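Local coordinates for protein SAM-dependent O-methyltransferase (Thermotoga maritima, PDB 1O54) that probably methylates N1 of adenosine 58 in tRNA, using S-adenosyl-L-methionine as methyl donor and working as a homotetramer, at residues A[226-239]-A[262-274]. Numbering follows the deposited sequence.
Sequences LQELPFIRIEVWES and AYMIFATKVCRRE
Ala-267 presents a lone methyl where Phe-231 and Ile-234 converge: its CB lies 3.7 Å from Phe-231 CD2, and CG1 of Ile-234 meets the same methyl. Alanine suits the spot, its small side chain lying against both the ring and the Ile-234 branch. With CG anti to its carbonyl carbon (chi1 -82°), Phe-231 brings CD2 against the Ala-267 methyl while one ring face takes Leu-226 CD2, offset toward the rim. An alanine in place of Phe-231 would probably leave a gap beside Leu-226 CD2 and the Ala-267 methyl, and Trp-200 without its edge-to-face partner. Further along, Leu-226 CD1 fits against Ile-265 CG2 (3.7 Å), wedging the end of helix 216-228 onto the sheet. Val-236, beta-branched as suits a strand, lies alongside Ile-265.

On the other face the side chains of Phe-266 and Trp-237 cross at about a right angle, their ring planes 68° apart, Trp-237 CD1 coming 3.9 Å from Phe-266 CE1. The indole NE1 gives a nearly straight bond (175°) to Glu-235 OE1, fixing the ring's rotation. Unbranched Met-264 bends at chi3 and lays CE beside Trp-237 CB.

Antiparallel backbone pairs continue on both sides of a beta bulge between Ile-232 and Glu-235, where the chain turns a corner at Arg-233, whose carbonyl O takes a water shared with Thr-268 OG1. Past the strands, Arg-273 NH1 bonds to Leu-229 O at 3.2 Å, from above the carbonyl plane and opposite Phe-231 N, and only weakly to Gln-227 O. The chemistry thus divides the contact: backbone bonds set the register of this Rossmann-like methyltransferase sheet, apolar side chains join it to helix 216-228, and Arg-273 ties the C-terminal tail to the turn that follows the helix.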
loop_
_atom_site.group_PDB
_atom_site.type_symbol
_atom_site.label_atom_id
_atom_site.label_comp_id
_atom_site.label_asym_id
_atom_site.label_seq_id
_atom_site.Cartn_x
_atom_site.Cartn_y
_atom_site.Cartn_z
ATOM N N LEU A 226 -0.786 -3.675 -27.396
ATOM C CA LEU A 226 -0.423 -5.067 -27.134
ATOM C C LEU A 226 -1.527 -6.046 -27.563
ATOM O O LEU A 226 -1.253 -7.124 -28.119
ATOM C CB LEU A 226 -0.091 -5.281 -25.636
ATOM C CG LEU A 226 1.240 -4.687 -25.171
ATOM C CD1 LEU A 226 1.309 -4.702 -23.672
ATOM C CD2 LEU A 226 2.455 -5.447 -25.710
ATOM N N GLN A 227 -2.767 -5.659 -27.299
ATOM C CA GLN A 227 -3.906 -6.511 -27.561
ATOM C C GLN A 227 -4.200 -6.623 -29.049
ATOM O O GLN A 227 -4.923 -7.518 -29.461
ATOM C CB GLN A 227 -5.110 -6.089 -26.695
ATOM C CG GLN A 227 -4.780 -6.522 -25.247
ATOM C CD GLN A 227 -5.721 -6.061 -24.178
ATOM O OE1 GLN A 227 -6.688 -5.369 -24.463
ATOM N NE2 GLN A 227 -5.422 -6.451 -22.915
ATOM N N GLU A 228 -3.629 -5.745 -29.860
ATOM C CA GLU A 228 -3.769 -5.844 -31.312
ATOM C C GLU A 228 -2.810 -6.877 -31.920
ATOM O O GLU A 228 -3.009 -7.278 -33.062
ATOM C CB GLU A 228 -3.532 -4.481 -31.953
ATOM C CG GLU A 228 -4.642 -3.504 -31.602
ATOM C CD GLU A 228 -4.348 -2.063 -31.985
ATOM O OE1 GLU A 228 -3.303 -1.779 -32.614
ATOM O OE2 GLU A 228 -5.206 -1.209 -31.651
ATOM N N LEU A 229 -1.776 -7.276 -31.171
ATOM C CA LEU A 229 -0.691 -8.133 -31.671
ATOM C C LEU A 229 -0.697 -9.507 -30.981
ATOM O O LEU A 229 -1.423 -9.700 -29.992
ATOM C CB LEU A 229 0.649 -7.450 -31.432
ATOM C CG LEU A 229 1.025 -6.297 -32.359
ATOM C CD1 LEU A 229 2.130 -5.532 -31.718
ATOM C CD2 LEU A 229 1.460 -6.836 -33.681
ATOM N N PRO A 230 0.049 -10.487 -31.515
ATOM C CA PRO A 230 0.115 -11.808 -30.888
ATOM C C PRO A 230 0.989 -11.837 -29.605
ATOM O O PRO A 230 2.153 -12.262 -29.615
ATOM C CB PRO A 230 0.656 -12.704 -32.010
ATOM C CG PRO A 230 0.496 -11.923 -33.247
ATOM C CD PRO A 230 0.753 -10.501 -32.803
ATOM N N PHE A 231 0.338 -11.419 -28.532
ATOM C CA PHE A 231 0.899 -11.380 -27.177
ATOM C C PHE A 231 -0.112 -12.025 -26.243
ATOM O O PHE A 231 -1.356 -11.801 -26.379
ATOM C CB PHE A 231 1.101 -9.949 -26.733
ATOM C CG PHE A 231 2.377 -9.295 -27.237
ATOM C CD1 PHE A 231 2.322 -8.217 -28.132
ATOM C CD2 PHE A 231 3.613 -9.741 -26.806
ATOM C CE1 PHE A 231 3.489 -7.603 -28.561
ATOM C CE2 PHE A 231 4.774 -9.122 -27.234
ATOM C CZ PHE A 231 4.708 -8.043 -28.093
ATOM N N ILE A 232 0.391 -12.826 -25.303
ATOM C CA ILE A 232 -0.443 -13.435 -24.269
ATOM C C ILE A 232 0.175 -13.142 -22.914
ATOM O O ILE A 232 1.268 -12.522 -22.834
ATOM C CB ILE A 232 -0.616 -14.962 -24.522
ATOM C CG1 ILE A 232 0.739 -15.668 -24.391
ATOM C CG2 ILE A 232 -1.269 -15.198 -25.902
ATOM C CD1 ILE A 232 0.594 -17.175 -24.275
ATOM N N ARG A 233 -0.500 -13.614 -21.838
ATOM C CA ARG A 233 0.004 -13.443 -20.465
ATOM C C ARG A 233 0.329 -11.959 -20.227
ATOM O O ARG A 233 1.361 -11.604 -19.650
ATOM C CB ARG A 233 1.213 -14.351 -20.196
ATOM C CG ARG A 233 0.916 -15.844 -20.329
ATOM C CD ARG A 233 2.134 -16.709 -19.999
ATOM N NE ARG A 233 2.220 -16.994 -18.577
ATOM C CZ ARG A 233 3.256 -17.546 -17.967
ATOM N NH1 ARG A 233 4.341 -17.886 -18.630
ATOM N NH2 ARG A 233 3.200 -17.773 -16.679
ATOM N N ILE A 234 -0.588 -11.087 -20.626
ATOM C CA ILE A 234 -0.371 -9.639 -20.412
ATOM C C ILE A 234 -0.723 -9.333 -18.971
ATOM O O ILE A 234 -1.845 -9.661 -18.483
ATOM C CB ILE A 234 -1.235 -8.783 -21.384
ATOM C CG1 ILE A 234 -0.822 -9.047 -22.820
ATOM C CG2 ILE A 234 -1.057 -7.288 -21.081
ATOM C CD1 ILE A 234 -1.795 -8.582 -23.825
ATOM N N GLU A 235 0.209 -8.689 -18.287
ATOM C CA GLU A 235 0.038 -8.298 -16.885
ATOM C C GLU A 235 0.524 -6.878 -16.636
ATOM O O GLU A 235 1.405 -6.389 -17.317
ATOM C CB GLU A 235 0.819 -9.209 -15.982
ATOM C CG GLU A 235 0.428 -10.688 -16.087
ATOM C CD GLU A 235 0.984 -11.563 -14.973
ATOM O OE1 GLU A 235 1.861 -11.131 -14.178
ATOM O OE2 GLU A 235 0.561 -12.753 -14.940
ATOM N N VAL A 236 -0.102 -6.230 -15.661
ATOM C CA VAL A 236 0.271 -4.879 -15.258
ATOM C C VAL A 236 0.460 -4.884 -13.732
ATOM O O VAL A 236 -0.446 -5.305 -13.001
ATOM C CB VAL A 236 -0.833 -3.865 -15.644
ATOM C CG1 VAL A 236 -0.503 -2.475 -15.125
ATOM C CG2 VAL A 236 -1.107 -3.851 -17.123
ATOM N N TRP A 237 1.608 -4.404 -13.279
ATOM C CA TRP A 237 1.992 -4.417 -11.864
ATOM C C TRP A 237 2.435 -3.028 -11.406
ATOM O O TRP A 237 3.045 -2.262 -12.168
ATOM C CB TRP A 237 3.146 -5.408 -11.635
ATOM C CG TRP A 237 2.719 -6.806 -11.728
ATOM C CD1 TRP A 237 2.749 -7.628 -12.839
ATOM C CD2 TRP A 237 2.185 -7.599 -10.664
ATOM N NE1 TRP A 237 2.240 -8.874 -12.515
ATOM C CE2 TRP A 237 1.903 -8.879 -11.189
ATOM C CE3 TRP A 237 1.912 -7.360 -9.315
ATOM C CZ2 TRP A 237 1.367 -9.918 -10.403
ATOM C CZ3 TRP A 237 1.402 -8.391 -8.531
ATOM C CH2 TRP A 237 1.104 -9.635 -9.080
ATOM N N GLU A 238 2.152 -2.721 -10.145
ATOM C CA GLU A 238 2.825 -1.647 -9.465
ATOM C C GLU A 238 3.294 -2.157 -8.108
ATOM O O GLU A 238 2.687 -3.096 -7.545
ATOM C CB GLU A 238 1.919 -0.419 -9.273
ATOM C CG GLU A 238 0.975 -0.547 -8.123
ATOM C CD GLU A 238 0.036 0.664 -7.968
ATOM O OE1 GLU A 238 0.463 1.833 -8.055
ATOM O OE2 GLU A 238 -1.116 0.390 -7.698
ATOM N N SER A 239 4.336 -1.555 -7.582
ATOM C CA SER A 239 4.788 -1.917 -6.243
ATOM C C SER A 239 4.960 -0.675 -5.373
ATOM O O SER A 239 5.314 0.428 -5.888
ATOM C CB SER A 239 6.113 -2.656 -6.306
ATOM O OG SER A 239 7.142 -1.817 -6.767
ATOM N N ALA A 262 6.603 3.775 -11.385
ATOM C CA ALA A 262 6.133 3.372 -12.705
ATOM C C ALA A 262 5.152 2.192 -12.664
ATOM O O ALA A 262 5.268 1.309 -11.825
ATOM C CB ALA A 262 7.347 2.994 -13.587
ATOM N N TYR A 263 4.207 2.180 -13.604
ATOM C CA TYR A 263 3.385 1.009 -13.897
ATOM C C TYR A 263 4.237 0.125 -14.794
ATOM O O TYR A 263 4.843 0.621 -15.727
ATOM C CB TYR A 263 2.102 1.397 -14.606
ATOM C CG TYR A 263 1.242 2.305 -13.741
ATOM C CD1 TYR A 263 1.246 3.673 -13.903
ATOM C CD2 TYR A 263 0.488 1.769 -12.698
ATOM C CE1 TYR A 263 0.466 4.489 -13.095
ATOM C CE2 TYR A 263 -0.287 2.592 -11.867
ATOM C CZ TYR A 263 -0.296 3.935 -12.085
ATOM O OH TYR A 263 -1.059 4.795 -11.304
ATOM N N MET A 264 4.316 -1.155 -14.467
ATOM C CA MET A 264 5.083 -2.109 -15.241
ATOM C C MET A 264 4.153 -3.017 -16.023
ATOM O O MET A 264 3.251 -3.627 -15.427
ATOM C CB MET A 264 5.914 -2.955 -14.304
ATOM C CG MET A 264 6.878 -2.128 -13.494
ATOM S SD MET A 264 7.762 -3.022 -12.193
ATOM C CE MET A 264 6.478 -3.147 -10.891
ATOM N N ILE A 265 4.391 -3.149 -17.320
ATOM C CA ILE A 265 3.545 -3.962 -18.177
ATOM C C ILE A 265 4.368 -5.056 -18.794
ATOM O O ILE A 265 5.444 -4.775 -19.311
ATOM C CB ILE A 265 2.919 -3.104 -19.294
ATOM C CG1 ILE A 265 2.147 -1.883 -18.723
ATOM C CG2 ILE A 265 2.000 -3.945 -20.153
ATOM C CD1 ILE A 265 1.760 -0.870 -19.768
ATOM N N PHE A 266 3.856 -6.289 -18.746
ATOM C CA PHE A 266 4.562 -7.452 -19.279
ATOM C C PHE A 266 3.683 -8.180 -20.269
ATOM O O PHE A 266 2.464 -8.166 -20.147
ATOM C CB PHE A 266 4.849 -8.392 -18.103
ATOM C CG PHE A 266 5.693 -7.768 -17.015
ATOM C CD1 PHE A 266 5.087 -7.114 -15.961
ATOM C CD2 PHE A 266 7.054 -7.811 -17.056
ATOM C CE1 PHE A 266 5.858 -6.498 -14.945
ATOM C CE2 PHE A 266 7.827 -7.219 -16.041
ATOM C CZ PHE A 266 7.208 -6.554 -15.005
ATOM N N ALA A 267 4.300 -8.864 -21.228
ATOM C CA ALA A 267 3.599 -9.685 -22.195
ATOM C C ALA A 267 4.582 -10.723 -22.759
ATOM O O ALA A 267 5.798 -10.544 -22.693
ATOM C CB ALA A 267 3.044 -8.829 -23.278
ATOM N N THR A 268 4.027 -11.816 -23.273
ATOM C CA THR A 268 4.795 -12.891 -23.890
ATOM C C THR A 268 4.419 -13.008 -25.347
ATOM O O THR A 268 3.235 -13.123 -25.643
ATOM C CB THR A 268 4.470 -14.192 -23.144
ATOM O OG1 THR A 268 4.941 -14.090 -21.779
ATOM C CG2 THR A 268 5.190 -15.377 -23.769
ATOM N N LYS A 269 5.414 -12.997 -26.224
ATOM C CA LYS A 269 5.199 -13.141 -27.651
ATOM C C LYS A 269 4.823 -14.552 -28.029
ATOM O O LYS A 269 5.483 -15.523 -27.636
ATOM C CB LYS A 269 6.457 -12.750 -28.419
ATOM C CG LYS A 269 6.285 -12.762 -29.971
ATOM C CD LYS A 269 7.417 -13.291 -30.627
ATOM C CE LYS A 269 7.238 -13.573 -32.095
ATOM N NZ LYS A 269 8.107 -12.678 -32.875
ATOM N N VAL A 270 3.793 -14.662 -28.855
ATOM C CA VAL A 270 3.477 -15.909 -29.544
ATOM C C VAL A 270 3.505 -15.660 -31.048
ATOM O O VAL A 270 3.507 -14.508 -31.501
ATOM C CB VAL A 270 2.153 -16.478 -29.083
ATOM C CG1 VAL A 270 2.263 -16.869 -27.605
ATOM C CG2 VAL A 270 0.977 -15.492 -29.336
ATOM N N CYS A 271 3.548 -16.729 -31.827
ATOM C CA CYS A 271 3.735 -16.587 -33.270
ATOM C C CYS A 271 2.497 -16.044 -33.974
ATOM O O CYS A 271 2.615 -15.278 -34.923
ATOM C CB CYS A 271 4.164 -17.918 -33.890
ATOM S SG CYS A 271 5.792 -18.380 -33.244
ATOM N N ARG A 272 1.320 -16.424 -33.503
ATOM C CA ARG A 272 0.096 -15.993 -34.173
ATOM C C ARG A 272 -1.097 -16.176 -33.270
ATOM O O ARG A 272 -1.053 -16.915 -32.292
ATOM C CB ARG A 272 -0.096 -16.727 -35.511
ATOM C CG ARG A 272 0.191 -18.209 -35.455
ATOM C CD ARG A 272 0.074 -18.943 -36.791
ATOM N NE ARG A 272 -0.178 -20.361 -36.552
ATOM C CZ ARG A 272 -0.346 -21.286 -37.505
ATOM N NH1 ARG A 272 -0.301 -20.964 -38.796
ATOM N NH2 ARG A 272 -0.577 -22.548 -37.150
ATOM N N ARG A 273 -2.168 -15.486 -33.628
ATOM C CA ARG A 273 -3.383 -15.456 -32.827
ATOM C C ARG A 273 -4.205 -16.710 -33.127
ATOM O O ARG A 273 -4.844 -17.270 -32.240
ATOM C CB ARG A 273 -4.204 -14.188 -33.135
ATOM C CG ARG A 273 -3.365 -12.970 -33.593
ATOM C CD ARG A 273 -3.608 -11.676 -32.846
ATOM N NE ARG A 273 -5.006 -11.496 -32.444
ATOM C CZ ARG A 273 -5.406 -10.809 -31.369
ATOM N NH1 ARG A 273 -4.522 -10.225 -30.554
ATOM N NH2 ARG A 273 -6.709 -10.719 -31.096
ATOM N N GLU A 274 -4.153 -17.151 -34.380
ATOM C CA GLU A 274 -4.929 -18.298 -34.853
ATOM C C GLU A 274 -4.120 -19.041 -35.898
ATOM O O GLU A 274 -3.212 -18.466 -36.520
ATOM C CB GLU A 274 -6.255 -17.836 -35.490
ATOM C CG GLU A 274 -7.219 -17.132 -34.545
ATOM C CD GLU A 274 -7.743 -18.043 -33.445
ATOM O OE1 GLU A 274 -7.808 -19.279 -33.669
ATOM O OE2 GLU A 274 -8.087 -17.528 -32.353
HETATM O O HOH W 1 4.023 -12.263 -20.015
HETATM O O HOH W 2 5.888 -16.451 -20.664
HETATM O O HOH W 3 -1.470 3.764 -9.011
HETATM O O HOH W 4 6.045 0.148 -9.532
#